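Local coordinates for phosphoribosylglycinamide synthetase (Anaerococcus prevotii, PDB 4DIM), which probably works as an ATP-dependent ligase of the ATP-grasp superfamily, binding ATP and manganese, at residues Gly30-Ala35 with Leu48-Ser53; Glu141-Pro146 with Val187-Glu192; Lys251-Asn256 with Ile274-Arg279; Glu331-Gly336 with Ile364-Asn369; Ile377-Glu382 with Asp389-Ile394. All blocks are in the same frame, centred on the assembly; numbering follows the deposited sequence.

Contact 1: Gly30-Ala35 with Leu48-Ser53; sequences GIHTIA and LADEIS
One face of the His32 imidazole is covered by Asp50, whose CB stands 3.5 Å from the ring centroid in a CH-pi contact displaced toward the rim. At the ring edge His32 NE2 donates a hydrogen bond of 3.0 Å to Glu51 OE1. The two segments belong to a right-handed beta-alpha-beta unit of a Rossmann-like parallel sheet, in which strand 51-54 lies outermost beside strand 32-37. His32 CG is anti to the backbone N (chi1 -179°), which carries it to the side where Asp50 and Glu51 lie. The bond to Glu51 is bent: OE1 is met on its anti side from outside the carboxylate plane, and the planes of ring and carboxylate stand 67° apart. The other oxygen, OE2, forms a salt bridge with Arg9, and the carboxylate thus joins the ring to strand 9-13. A leucine in place of His32 would probably leave Glu51 OE1 without this donor and Asp50 CB without an aromatic face to rest on. On the same side of the sheet Ile34 CG1 lies 3.7 Å from Glu51 CB, the two side chains running alongside one another. The opposite side carries Ala35, whose CB meets Ala49 CB at 3.9 Å under the cover of Tyr23 and Leu46. Parallel pairing begins with Glu51 N on Thr33 O and continues through Ala35 N on Glu51 O to Ser53 N on Ala35 O (2.8 Å).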
# COMPACT_ATOMS: atom_id res chain seq x y z
N GLY A 30 20.43 12.17 -9.50
CA GLY A 30 21.84 12.25 -9.15
C GLY A 30 22.14 11.94 -7.69
O GLY A 30 23.15 12.42 -7.18
N ILE A 31 21.30 11.12 -7.01
CA ILE A 31 21.44 10.77 -5.59
C ILE A 31 22.25 9.49 -5.46
O ILE A 31 22.09 8.58 -6.27
CB ILE A 31 20.01 10.62 -4.91
CG1 ILE A 31 19.24 11.93 -4.93
CG2 ILE A 31 20.05 10.05 -3.47
CD1 ILE A 31 17.83 11.81 -4.36
N HIS A 32 23.06 9.39 -4.40
CA HIS A 32 23.88 8.21 -4.09
C HIS A 32 23.04 7.25 -3.24
O HIS A 32 22.76 7.52 -2.07
CB HIS A 32 25.16 8.65 -3.35
CG HIS A 32 26.07 7.51 -3.03
ND1 HIS A 32 27.18 7.24 -3.80
CD2 HIS A 32 25.99 6.60 -2.03
CE1 HIS A 32 27.75 6.18 -3.25
NE2 HIS A 32 27.06 5.75 -2.19
N THR A 33 22.58 6.14 -3.82
CA THR A 33 21.68 5.28 -3.09
C THR A 33 22.44 4.19 -2.32
O THR A 33 23.51 3.72 -2.71
CB THR A 33 20.60 4.71 -4.01
OG1 THR A 33 21.19 4.09 -5.15
CG2 THR A 33 19.66 5.78 -4.48
N ILE A 34 21.87 3.85 -1.17
CA ILE A 34 22.33 2.83 -0.28
C ILE A 34 21.16 1.90 -0.11
O ILE A 34 20.13 2.34 0.40
CB ILE A 34 22.81 3.44 1.06
CG1 ILE A 34 23.98 4.41 0.85
CG2 ILE A 34 23.20 2.33 2.05
CD1 ILE A 34 23.78 5.64 1.50
N ALA A 35 21.29 0.66 -0.58
CA ALA A 35 20.28 -0.36 -0.41
C ALA A 35 20.33 -0.96 1.00
O ALA A 35 21.29 -1.68 1.31
CB ALA A 35 20.48 -1.46 -1.44
N LEU A 48 21.14 -0.64 -9.53
CA LEU A 48 20.83 0.80 -9.48
C LEU A 48 21.50 1.41 -8.26
O LEU A 48 21.91 2.58 -8.32
CB LEU A 48 19.31 1.10 -9.42
CG LEU A 48 18.51 1.02 -10.72
CD1 LEU A 48 17.00 0.86 -10.43
CD2 LEU A 48 18.78 2.25 -11.60
N ALA A 49 21.58 0.65 -7.13
CA ALA A 49 22.19 1.14 -5.88
C ALA A 49 23.69 1.30 -5.99
O ALA A 49 24.37 0.44 -6.54
CB ALA A 49 21.87 0.23 -4.72
N ASP A 50 24.20 2.41 -5.43
CA ASP A 50 25.63 2.69 -5.39
C ASP A 50 26.30 1.89 -4.23
O ASP A 50 27.44 1.45 -4.37
CB ASP A 50 25.90 4.20 -5.21
CG ASP A 50 25.38 5.08 -6.32
OD1 ASP A 50 24.29 4.79 -6.85
OD2 ASP A 50 26.04 6.11 -6.63
N GLU A 51 25.57 1.72 -3.11
CA GLU A 51 26.02 1.01 -1.91
C GLU A 51 24.97 -0.01 -1.44
O GLU A 51 23.80 0.10 -1.80
CB GLU A 51 26.24 2.05 -0.78
CG GLU A 51 27.45 1.86 0.09
CD GLU A 51 27.81 3.15 0.80
OE1 GLU A 51 28.08 4.15 0.09
OE2 GLU A 51 27.77 3.18 2.05
N ILE A 52 25.40 -1.00 -0.62
CA ILE A 52 24.54 -2.00 -0.01
C ILE A 52 24.90 -2.06 1.43
O ILE A 52 26.07 -2.19 1.72
CB ILE A 52 24.62 -3.41 -0.64
CG1 ILE A 52 24.43 -3.32 -2.18
CG2 ILE A 52 23.58 -4.35 0.02
CD1 ILE A 52 24.50 -4.59 -2.92
N SER A 53 23.90 -1.94 2.32
CA SER A 53 24.09 -1.99 3.77
C SER A 53 23.22 -3.11 4.25
O SER A 53 22.01 -3.08 4.04
CB SER A 53 23.75 -0.66 4.44
OG SER A 53 24.21 -0.64 5.78

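Contact 2: Glu141-Pro146 with Val187-Glu192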
# COMPACT_ATOMS: atom_id res chain seq x y z
N GLU A 141 -24.57 -0.92 22.31
CA GLU A 141 -25.39 0.28 22.27
C GLU A 141 -24.69 1.38 21.45
O GLU A 141 -25.38 2.20 20.82
CB GLU A 141 -25.79 0.77 23.68
CG GLU A 141 -24.96 1.88 24.30
CD GLU A 141 -25.43 2.24 25.70
OE1 GLU A 141 -26.10 3.28 25.85
OE2 GLU A 141 -25.18 1.43 26.63
N ASN A 142 -23.33 1.38 21.44
CA ASN A 142 -22.51 2.34 20.67
C ASN A 142 -21.94 1.69 19.37
O ASN A 142 -20.96 2.20 18.81
CB ASN A 142 -21.36 2.87 21.54
CG ASN A 142 -21.82 3.44 22.87
OD1 ASN A 142 -21.59 2.86 23.94
ND2 ASN A 142 -22.49 4.59 22.82
N LEU A 143 -22.58 0.60 18.88
CA LEU A 143 -22.12 -0.17 17.72
C LEU A 143 -23.32 -0.55 16.83
O LEU A 143 -24.35 -1.01 17.35
CB LEU A 143 -21.42 -1.48 18.23
CG LEU A 143 -19.99 -1.86 17.75
CD1 LEU A 143 -18.97 -0.70 17.92
CD2 LEU A 143 -19.51 -3.06 18.50
N LYS A 144 -23.15 -0.44 15.49
CA LYS A 144 -24.18 -0.85 14.53
C LYS A 144 -23.94 -2.30 14.09
O LYS A 144 -22.79 -2.70 13.85
CB LYS A 144 -24.26 0.13 13.31
CG LYS A 144 -23.37 -0.18 12.07
CD LYS A 144 -23.45 0.94 11.00
CE LYS A 144 -22.24 0.99 10.09
NZ LYS A 144 -21.21 1.96 10.57
N LEU A 145 -25.03 -3.09 13.99
CA LEU A 145 -24.97 -4.47 13.50
C LEU A 145 -24.79 -4.45 11.97
O LEU A 145 -25.18 -3.46 11.34
CB LEU A 145 -26.25 -5.27 13.86
CG LEU A 145 -26.22 -5.99 15.20
CD1 LEU A 145 -26.12 -5.01 16.36
CD2 LEU A 145 -27.44 -6.88 15.34
N PRO A 146 -24.31 -5.52 11.32
CA PRO A 146 -23.76 -6.75 11.91
C PRO A 146 -22.40 -6.50 12.53
O PRO A 146 -21.79 -5.46 12.34
CB PRO A 146 -23.66 -7.73 10.73
CG PRO A 146 -23.80 -6.90 9.47
CD PRO A 146 -24.14 -5.49 9.85
N VAL A 187 -15.32 -7.04 19.88
CA VAL A 187 -16.59 -6.97 19.16
C VAL A 187 -16.42 -5.74 18.27
O VAL A 187 -16.07 -4.65 18.75
CB VAL A 187 -17.88 -6.96 20.04
CG1 VAL A 187 -17.96 -5.74 20.96
CG2 VAL A 187 -19.11 -7.05 19.16
N GLU A 188 -16.49 -5.95 16.96
CA GLU A 188 -16.26 -4.86 16.01
C GLU A 188 -17.36 -4.80 14.98
O GLU A 188 -17.85 -5.84 14.54
CB GLU A 188 -14.90 -5.05 15.31
CG GLU A 188 -14.50 -3.92 14.40
CD GLU A 188 -13.13 -4.06 13.80
OE1 GLU A 188 -12.97 -4.88 12.87
OE2 GLU A 188 -12.23 -3.29 14.21
N GLU A 189 -17.71 -3.58 14.56
CA GLU A 189 -18.69 -3.38 13.49
C GLU A 189 -18.24 -4.07 12.23
O GLU A 189 -17.07 -3.95 11.82
CB GLU A 189 -18.87 -1.89 13.17
CG GLU A 189 -19.50 -1.05 14.27
CD GLU A 189 -19.66 0.40 13.85
OE1 GLU A 189 -20.78 0.94 14.00
OE2 GLU A 189 -18.66 1.00 13.40
N PHE A 190 -19.15 -4.79 11.60
CA PHE A 190 -18.87 -5.47 10.35
C PHE A 190 -19.41 -4.57 9.24
O PHE A 190 -20.62 -4.34 9.16
CB PHE A 190 -19.49 -6.87 10.33
CG PHE A 190 -19.07 -7.69 9.13
CD1 PHE A 190 -17.73 -7.82 8.78
CD2 PHE A 190 -20.02 -8.31 8.33
CE1 PHE A 190 -17.36 -8.53 7.64
CE2 PHE A 190 -19.64 -9.04 7.20
CZ PHE A 190 -18.31 -9.14 6.86
N ILE A 191 -18.49 -3.97 8.46
CA ILE A 191 -18.82 -3.06 7.36
C ILE A 191 -18.65 -3.85 6.09
O ILE A 191 -17.56 -4.27 5.77
CB ILE A 191 -17.91 -1.79 7.39
CG1 ILE A 191 -17.85 -1.14 8.79
CG2 ILE A 191 -18.36 -0.79 6.35
CD1 ILE A 191 -19.16 -0.51 9.27
N GLU A 192 -19.73 -4.11 5.41
CA GLU A 192 -19.67 -4.87 4.18
C GLU A 192 -20.13 -3.88 3.10
O GLU A 192 -21.12 -3.18 3.29
CB GLU A 192 -20.49 -6.20 4.27
CG GLU A 192 -21.98 -6.14 4.56
CD GLU A 192 -22.46 -5.81 5.97
OE1 GLU A 192 -23.45 -6.45 6.39
OE2 GLU A 192 -21.94 -4.85 6.59
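Leu143 lies across the aliphatic part of Glu189, its CG 3.6 Å from Glu189 CG, while its CD2 branch slides past Val187, 4.0 Å from Val187 CG1. Glu189 CG is placed beside Leu143 by a chi1 of -67°, which sets it anti to the carbonyl carbon, and the extended chain then brings the carboxylate to Lys144. There Glu189 OE1 accepts the backbone N of Lys144 through its anti lone pair in a nearly straight bond of 3.1 Å. OE1 also forms a salt bridge with Arg126, and Lys144 NZ makes a long one with it at 3.6 Å. Segment 187-192 includes the end of strand 186-189 and the turn after it; the strand is central in a four-stranded antiparallel sheet consistent with the smaller subdomain of the ATP-grasp fold, and loop 141-146 leads from helix 133-141 into the neighbouring strand 147-150. The pairing of strands 186-189 and 147-150 is carried one step further by Phe190 N, which donates to Pro146 O at 2.8 Å. An alanine at Glu189 would probably leave Lys144 N and Arg126 without their shared acceptor and open a gap beside Leu143. Lys144 crosses Ile191 at about a right angle, its CE 3.5 Å from Ile191 CD1. The Pro146 ring, after a cis peptide bond, meets Glu192 tip to tip, and Pro146 CG lies at the edge of the Phe190 ring.

Contact 3: Lys251-Asn256 with Ile274-Arg279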
# COMPACT_ATOMS: atom_id res chain seq x y z
N LYS A 251 -4.32 13.83 9.89
CA LYS A 251 -4.12 14.70 11.04
C LYS A 251 -4.43 13.96 12.36
O LYS A 251 -3.60 14.04 13.26
CB LYS A 251 -4.93 15.99 10.92
CG LYS A 251 -4.29 17.14 11.74
CD LYS A 251 -4.38 18.54 11.08
CE LYS A 251 -3.21 19.46 11.44
NZ LYS A 251 -3.33 20.05 12.81
N ALA A 252 -5.51 13.14 12.44
CA ALA A 252 -5.83 12.31 13.65
C ALA A 252 -4.63 11.47 14.13
O ALA A 252 -4.42 11.29 15.33
CB ALA A 252 -7.01 11.37 13.38
N LEU A 253 -3.86 10.96 13.18
CA LEU A 253 -2.69 10.13 13.42
C LEU A 253 -1.34 10.89 13.38
O LEU A 253 -0.33 10.30 13.75
CB LEU A 253 -2.68 9.04 12.35
CG LEU A 253 -3.86 8.08 12.40
CD1 LEU A 253 -3.92 7.31 11.14
CD2 LEU A 253 -3.74 7.14 13.58
N GLY A 254 -1.33 12.14 12.94
CA GLY A 254 -0.11 12.94 12.92
C GLY A 254 0.91 12.58 11.85
O GLY A 254 2.11 12.75 12.06
N LEU A 255 0.43 12.11 10.68
CA LEU A 255 1.34 11.76 9.61
C LEU A 255 1.86 13.01 8.92
O LEU A 255 1.09 13.94 8.72
CB LEU A 255 0.68 10.87 8.56
CG LEU A 255 0.57 9.40 8.89
CD1 LEU A 255 -0.63 9.15 9.73
CD2 LEU A 255 0.39 8.59 7.65
N ASN A 256 3.14 13.02 8.52
CA ASN A 256 3.68 14.15 7.78
C ASN A 256 4.91 13.75 6.97
O ASN A 256 5.55 12.75 7.25
CB ASN A 256 4.02 15.28 8.75
CG ASN A 256 4.28 16.60 8.09
OD1 ASN A 256 3.77 16.89 7.01
ND2 ASN A 256 5.14 17.41 8.69
N ILE A 274 -10.23 1.63 6.56
CA ILE A 274 -9.88 0.34 7.16
C ILE A 274 -8.41 0.38 7.67
O ILE A 274 -8.18 0.10 8.82
CB ILE A 274 -10.06 -0.83 6.17
CG1 ILE A 274 -11.49 -0.89 5.64
CG2 ILE A 274 -9.69 -2.14 6.85
CD1 ILE A 274 -11.51 -1.48 4.20
N GLU A 275 -7.46 0.68 6.78
CA GLU A 275 -6.02 0.74 7.04
C GLU A 275 -5.43 2.03 6.45
O GLU A 275 -5.90 2.51 5.43
CB GLU A 275 -5.24 -0.48 6.45
CG GLU A 275 -5.80 -1.88 6.65
CD GLU A 275 -5.80 -2.43 8.07
OE1 GLU A 275 -5.28 -1.76 8.98
OE2 GLU A 275 -6.32 -3.56 8.26
N LEU A 276 -4.37 2.54 7.07
CA LEU A 276 -3.66 3.75 6.65
C LEU A 276 -2.18 3.63 7.02
O LEU A 276 -1.86 3.48 8.19
CB LEU A 276 -4.29 4.99 7.30
CG LEU A 276 -3.88 6.32 6.63
CD1 LEU A 276 -5.09 7.27 6.42
CD2 LEU A 276 -2.80 7.03 7.39
N THR A 277 -1.27 3.73 6.04
CA THR A 277 0.17 3.64 6.32
C THR A 277 0.90 4.86 5.69
O THR A 277 0.51 5.32 4.64
CB THR A 277 0.71 2.27 5.89
OG1 THR A 277 2.12 2.24 5.91
CG2 THR A 277 0.27 1.85 4.55
N GLY A 278 1.95 5.36 6.33
CA GLY A 278 2.73 6.49 5.83
C GLY A 278 3.78 6.14 4.80
O GLY A 278 4.93 6.58 4.91
N ARG A 279 3.42 5.36 3.78
CA ARG A 279 4.26 5.08 2.63
C ARG A 279 3.34 4.81 1.37
O ARG A 279 2.13 4.60 1.47
CB ARG A 279 5.27 3.96 2.88
CG ARG A 279 4.73 2.66 3.46
CD ARG A 279 4.18 1.77 2.39
NE ARG A 279 3.37 0.69 2.96
CZ ARG A 279 2.56 -0.09 2.25
NH1 ARG A 279 1.86 -1.05 2.84
NH2 ARG A 279 2.42 0.08 0.95
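Thr277, whose carbonyl carbon lies 4.2 Å from Leu255 CD2, hydrogen-bonds through OG1 to OD1 of Asp81, and the same Asp81 oxygen forms a salt bridge with Arg279 NE. This polar grip is on the side of the strand turned from Leu255; between the two segments the contact is entirely apolar. Leu276 carries it. Its CG is anti to the backbone N (chi1 -164°), and its CD2 methyl meets Leu255 CD2 at 3.6 Å. Leu253 brings CD1 to 3.9 Å from the same Leu276 CD2, so that one methyl group receives both leucines, each side chain running past that of Leu276 in the opposite direction. Both segments lie in the ATP-grasp part of the chain and join the end of helix 236-253 to strand 270-277, at the edge of the large antiparallel sheet. The helix finishes in a Schellman motif at Gly254, where Gly254 N bonds to Lys251 O (3.0 Å), and the chain then turns to direct Leu255 at the strand. Val260 and Val262 of strand 258-267, with Met113 and Phe117 of helix 110-120, extend the apolar packing. Where the strand gives out, Gly278 centres an inverse gamma turn, and Leu255 CD2 packs directly on its CA at 3.6 Å.

Contact 4: Glu331-Gly336 with Ile364-Asn369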
# COMPACT_ATOMS: atom_id res chain seq x y z
N GLU A 331 -0.97 -16.92 -13.77
CA GLU A 331 -1.34 -18.21 -14.37
C GLU A 331 -2.27 -18.91 -13.39
O GLU A 331 -1.95 -19.01 -12.21
CB GLU A 331 -0.10 -19.07 -14.70
CG GLU A 331 -0.44 -20.42 -15.30
CD GLU A 331 -1.21 -20.41 -16.61
OE1 GLU A 331 -0.68 -19.85 -17.60
OE2 GLU A 331 -2.31 -20.99 -16.66
N THR A 332 -3.43 -19.38 -13.88
CA THR A 332 -4.47 -19.97 -13.02
C THR A 332 -4.76 -21.46 -13.26
O THR A 332 -5.31 -22.08 -12.36
CB THR A 332 -5.75 -19.19 -13.24
OG1 THR A 332 -5.89 -18.98 -14.65
CG2 THR A 332 -5.73 -17.84 -12.50
N GLU A 333 -4.46 -22.01 -14.44
CA GLU A 333 -4.73 -23.43 -14.73
C GLU A 333 -3.51 -24.11 -15.36
O GLU A 333 -3.66 -25.01 -16.20
CB GLU A 333 -5.98 -23.54 -15.62
CG GLU A 333 -7.30 -23.40 -14.88
CD GLU A 333 -7.76 -24.65 -14.15
OE1 GLU A 333 -7.81 -24.63 -12.90
OE2 GLU A 333 -8.07 -25.65 -14.84
N LYS A 334 -2.29 -23.75 -14.93
CA LYS A 334 -1.07 -24.39 -15.46
C LYS A 334 0.15 -24.16 -14.55
O LYS A 334 0.32 -23.08 -13.96
CB LYS A 334 -0.75 -23.91 -16.89
CG LYS A 334 -0.11 -25.01 -17.73
CD LYS A 334 0.00 -24.67 -19.21
CE LYS A 334 0.45 -25.89 -19.99
NZ LYS A 334 0.46 -25.65 -21.46
N SER A 335 0.99 -25.19 -14.42
CA SER A 335 2.22 -25.14 -13.64
C SER A 335 3.33 -25.78 -14.44
O SER A 335 3.08 -26.68 -15.24
CB SER A 335 2.04 -25.86 -12.30
OG SER A 335 1.23 -25.13 -11.39
N GLY A 336 4.55 -25.30 -14.25
CA GLY A 336 5.67 -25.86 -14.97
C GLY A 336 6.92 -25.03 -14.89
O GLY A 336 6.97 -24.04 -14.16
N ILE A 364 6.73 -21.72 -12.82
CA ILE A 364 5.44 -21.08 -13.01
C ILE A 364 4.50 -21.84 -12.09
O ILE A 364 4.24 -23.02 -12.33
CB ILE A 364 5.00 -21.13 -14.51
CG1 ILE A 364 6.10 -20.58 -15.45
CG2 ILE A 364 3.66 -20.39 -14.71
CD1 ILE A 364 6.68 -19.17 -15.04
N LYS A 365 4.06 -21.20 -10.99
CA LYS A 365 3.19 -21.82 -10.01
C LYS A 365 1.76 -21.32 -10.17
O LYS A 365 1.55 -20.11 -10.08
CB LYS A 365 3.67 -21.53 -8.57
CG LYS A 365 4.76 -22.47 -8.06
CD LYS A 365 5.33 -22.01 -6.71
CE LYS A 365 4.39 -22.16 -5.52
NZ LYS A 365 4.33 -20.92 -4.68
N LYS A 366 0.78 -22.24 -10.35
CA LYS A 366 -0.65 -21.92 -10.41
C LYS A 366 -0.94 -20.93 -9.28
O LYS A 366 -0.76 -21.25 -8.10
CB LYS A 366 -1.50 -23.21 -10.27
CG LYS A 366 -3.00 -23.00 -10.43
CD LYS A 366 -3.78 -23.60 -9.25
CE LYS A 366 -5.29 -23.51 -9.41
NZ LYS A 366 -5.84 -24.54 -10.34
N PHE A 367 -1.28 -19.70 -9.66
CA PHE A 367 -1.45 -18.54 -8.79
C PHE A 367 -2.23 -18.80 -7.51
O PHE A 367 -3.39 -19.22 -7.54
CB PHE A 367 -2.11 -17.38 -9.53
CG PHE A 367 -2.00 -16.07 -8.81
CD1 PHE A 367 -3.10 -15.50 -8.20
CD2 PHE A 367 -0.80 -15.38 -8.78
CE1 PHE A 367 -3.00 -14.27 -7.56
CE2 PHE A 367 -0.70 -14.14 -8.15
CZ PHE A 367 -1.80 -13.60 -7.53
N GLU A 368 -1.57 -18.48 -6.39
CA GLU A 368 -2.07 -18.59 -5.02
C GLU A 368 -1.68 -17.31 -4.21
O GLU A 368 -2.52 -16.82 -3.46
CB GLU A 368 -1.61 -19.91 -4.32
CG GLU A 368 -0.20 -20.41 -4.65
CD GLU A 368 0.07 -21.87 -4.33
OE1 GLU A 368 -0.36 -22.35 -3.26
OE2 GLU A 368 0.76 -22.53 -5.14
N ASN A 369 -0.43 -16.78 -4.36
CA ASN A 369 -0.00 -15.54 -3.69
C ASN A 369 0.70 -14.59 -4.65
O ASN A 369 1.04 -14.96 -5.77
CB ASN A 369 0.90 -15.85 -2.49
CG ASN A 369 2.25 -16.44 -2.84
OD1 ASN A 369 3.21 -15.72 -3.11
ND2 ASN A 369 2.38 -17.77 -2.77
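Glu331 O receives the N-H of Phe367 in a hydrogen bond of 2.7 Å, and this bond belongs to the close-knit side of the contact. There the backbones are joined again at Gly336 and Ile364, an antiparallel hydrogen-bonded pair: Ile364 N reaches Gly336 O at 2.7 Å and Gly336 N reaches Ile364 O at 3.0 Å. Between these points Ser335 OG stands in for a backbone acceptor and takes Lys366 N at 3.1 Å. Two side chains here are buried, those of Ile364 and Phe367. Ile364 CG2 is 4.0 Å from Glu331 CB, the two side chains crossing at about a right angle, and the ring of Phe367 turns inward to Val224, Val226 and the ring of Tyr218. The outer side is looser. The bent chain of Lys366 brings its NZ to Thr332 O, in a weak hydrogen bond, and to Glu333 OE1, in a salt bridge of 3.2 Å. Glu331 folds back on its own loop, where OE2 accepts Glu333 N. Two loops, one between strands 323-329 and 336-343, the other between 363-364 and 375-381, are therefore held together mainly by main-chain bonds, with the exposed charge pair probably adding less than the backbone bonds.

Contact 5: Ile377-Glu382 with Asp389-Ile394; sequences IIVKEE and DKLDVI
Strand 377-381 and helix 389-394 run roughly antiparallel, their axes 145° apart and 9.0 Å away at the closest approach. Ile377 and Val379 point at the helix and meet Leu391 and Ile394, one turn apart on it. Leu391 CD2 reaches between the two strand residues, 3.3 Å from Ile377 CG2 and 3.7 Å from Val379 CG1. Ile394 slides past both in the opposite direction: its CD1 lies 3.4 Å from Val379 CG1, and its CG2 3.6 Å from Ile377 CD1. Val379 CG1 is anti to the carbonyl carbon (chi1 -56°), where both helix residues can touch it. At the far end of the strand Glu381 and Lys390 cross at about a right angle, with a 3.6 Å salt bridge from Glu381 OE1 to Lys390 NZ. The surroundings are acidic: Lys390 NZ has weak, long ion pairs with Asp348 and Asp350. The other oxygen, Glu381 OE2, accepts the backbone N of Glu382 at 3.0 Å, which probably restrains the carboxylate. The strand lies between strands 323-329 and 351-356 in the large antiparallel sheet; helix 384-395 packs on one face, touching Leu325, Ile351 and Ile354, while Ile378 turns to Glu287 and Ile291 of helix 285-293.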
# COMPACT_ATOMS: atom_id res chain seq x y z
N ILE A 377 1.58 -5.30 -16.37
CA ILE A 377 1.23 -4.44 -17.49
C ILE A 377 0.66 -3.15 -16.96
O ILE A 377 -0.24 -3.18 -16.13
CB ILE A 377 0.18 -5.13 -18.41
CG1 ILE A 377 0.70 -6.48 -18.98
CG2 ILE A 377 -0.27 -4.18 -19.55
CD1 ILE A 377 -0.39 -7.35 -19.50
N ILE A 378 1.10 -2.02 -17.53
CA ILE A 378 0.55 -0.72 -17.21
C ILE A 378 0.21 -0.01 -18.52
O ILE A 378 1.05 0.13 -19.40
CB ILE A 378 1.43 0.17 -16.31
CG1 ILE A 378 2.01 -0.61 -15.16
CG2 ILE A 378 0.57 1.36 -15.79
CD1 ILE A 378 3.00 0.12 -14.43
N VAL A 379 -1.03 0.47 -18.60
CA VAL A 379 -1.54 1.24 -19.73
C VAL A 379 -2.20 2.52 -19.20
O VAL A 379 -2.55 2.60 -18.01
CB VAL A 379 -2.49 0.45 -20.61
CG1 VAL A 379 -1.81 -0.82 -21.11
CG2 VAL A 379 -3.79 0.13 -19.89
N LYS A 380 -2.27 3.53 -20.09
CA LYS A 380 -2.89 4.84 -19.90
C LYS A 380 -3.72 5.14 -21.16
O LYS A 380 -3.32 4.72 -22.24
CB LYS A 380 -1.83 5.95 -19.63
CG LYS A 380 -0.83 6.22 -20.76
CD LYS A 380 0.08 7.38 -20.39
CE LYS A 380 1.23 7.66 -21.32
NZ LYS A 380 0.81 7.90 -22.74
N GLU A 381 -4.84 5.87 -21.05
CA GLU A 381 -5.73 6.20 -22.19
C GLU A 381 -6.80 7.24 -21.71
O GLU A 381 -6.79 7.57 -20.54
CB GLU A 381 -6.35 4.88 -22.71
CG GLU A 381 -7.15 4.93 -23.99
CD GLU A 381 -6.70 5.68 -25.23
OE1 GLU A 381 -6.27 5.00 -26.20
OE2 GLU A 381 -7.03 6.89 -25.33
N GLU A 382 -7.65 7.81 -22.58
CA GLU A 382 -8.65 8.83 -22.16
C GLU A 382 -9.62 8.32 -21.09
O GLU A 382 -10.03 9.08 -20.21
CB GLU A 382 -9.48 9.34 -23.35
CG GLU A 382 -8.80 10.41 -24.19
CD GLU A 382 -9.68 11.02 -25.28
OE1 GLU A 382 -10.85 10.60 -25.41
OE2 GLU A 382 -9.19 11.92 -26.00
N ASP A 389 -9.80 -2.41 -22.85
CA ASP A 389 -9.77 -2.99 -24.20
C ASP A 389 -8.34 -3.09 -24.67
O ASP A 389 -7.94 -4.14 -25.15
CB ASP A 389 -10.61 -2.16 -25.19
CG ASP A 389 -12.11 -2.18 -24.92
OD1 ASP A 389 -12.57 -3.07 -24.15
OD2 ASP A 389 -12.82 -1.31 -25.49
N LYS A 390 -7.53 -2.04 -24.43
CA LYS A 390 -6.10 -2.04 -24.76
C LYS A 390 -5.39 -3.18 -23.99
O LYS A 390 -4.58 -3.90 -24.57
CB LYS A 390 -5.47 -0.65 -24.43
CG LYS A 390 -4.05 -0.45 -24.90
CD LYS A 390 -3.78 0.98 -25.42
CE LYS A 390 -4.04 1.10 -26.91
NZ LYS A 390 -4.02 2.52 -27.40
N LEU A 391 -5.73 -3.38 -22.73
CA LEU A 391 -5.12 -4.42 -21.89
C LEU A 391 -5.45 -5.83 -22.41
O LEU A 391 -4.57 -6.69 -22.42
CB LEU A 391 -5.59 -4.26 -20.42
CG LEU A 391 -4.59 -4.56 -19.28
CD1 LEU A 391 -4.02 -5.95 -19.35
CD2 LEU A 391 -3.50 -3.55 -19.23
N ASP A 392 -6.70 -6.07 -22.84
CA ASP A 392 -7.10 -7.39 -23.36
C ASP A 392 -6.35 -7.79 -24.61
O ASP A 392 -6.14 -8.98 -24.82
CB ASP A 392 -8.59 -7.41 -23.69
CG ASP A 392 -9.51 -7.38 -22.49
OD1 ASP A 392 -8.98 -7.39 -21.33
OD2 ASP A 392 -10.74 -7.31 -22.70
N VAL A 393 -5.96 -6.81 -25.43
CA VAL A 393 -5.21 -7.05 -26.65
C VAL A 393 -3.77 -7.45 -26.30
O VAL A 393 -3.20 -8.30 -26.99
CB VAL A 393 -5.24 -5.81 -27.59
CG1 VAL A 393 -4.28 -5.99 -28.77
CG2 VAL A 393 -6.65 -5.53 -28.08
N ILE A 394 -3.18 -6.83 -25.25
CA ILE A 394 -1.80 -7.06 -24.79
C ILE A 394 -1.66 -8.52 -24.32
O ILE A 394 -0.93 -9.28 -24.95
CB ILE A 394 -1.40 -6.02 -23.67
CG1 ILE A 394 -1.33 -4.59 -24.28
CG2 ILE A 394 -0.04 -6.35 -22.99
CD1 ILE A 394 -1.21 -3.43 -23.21

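Contacts 3 and 5 are the buried ones, and both pack a helix against the large antiparallel sheet, on opposite sides of the chain's centre: the side chains that meet are leucines alone in contact 3, leucine with isoleucine and valine in contact 5. Contact 5 adds a salt bridge at one end, whereas contact 3 has no polar bond between its segments. Contacts 1 and 2 are partly buried and join neighbouring elements of two smaller sheets, one parallel and one antiparallel, with centres 48 Å apart; in each a glutamate carboxylate ties the segments to an arginine beyond them. Contact 4, at the surface, is held mainly by main-chain hydrogen bonds, with an exposed charge pair.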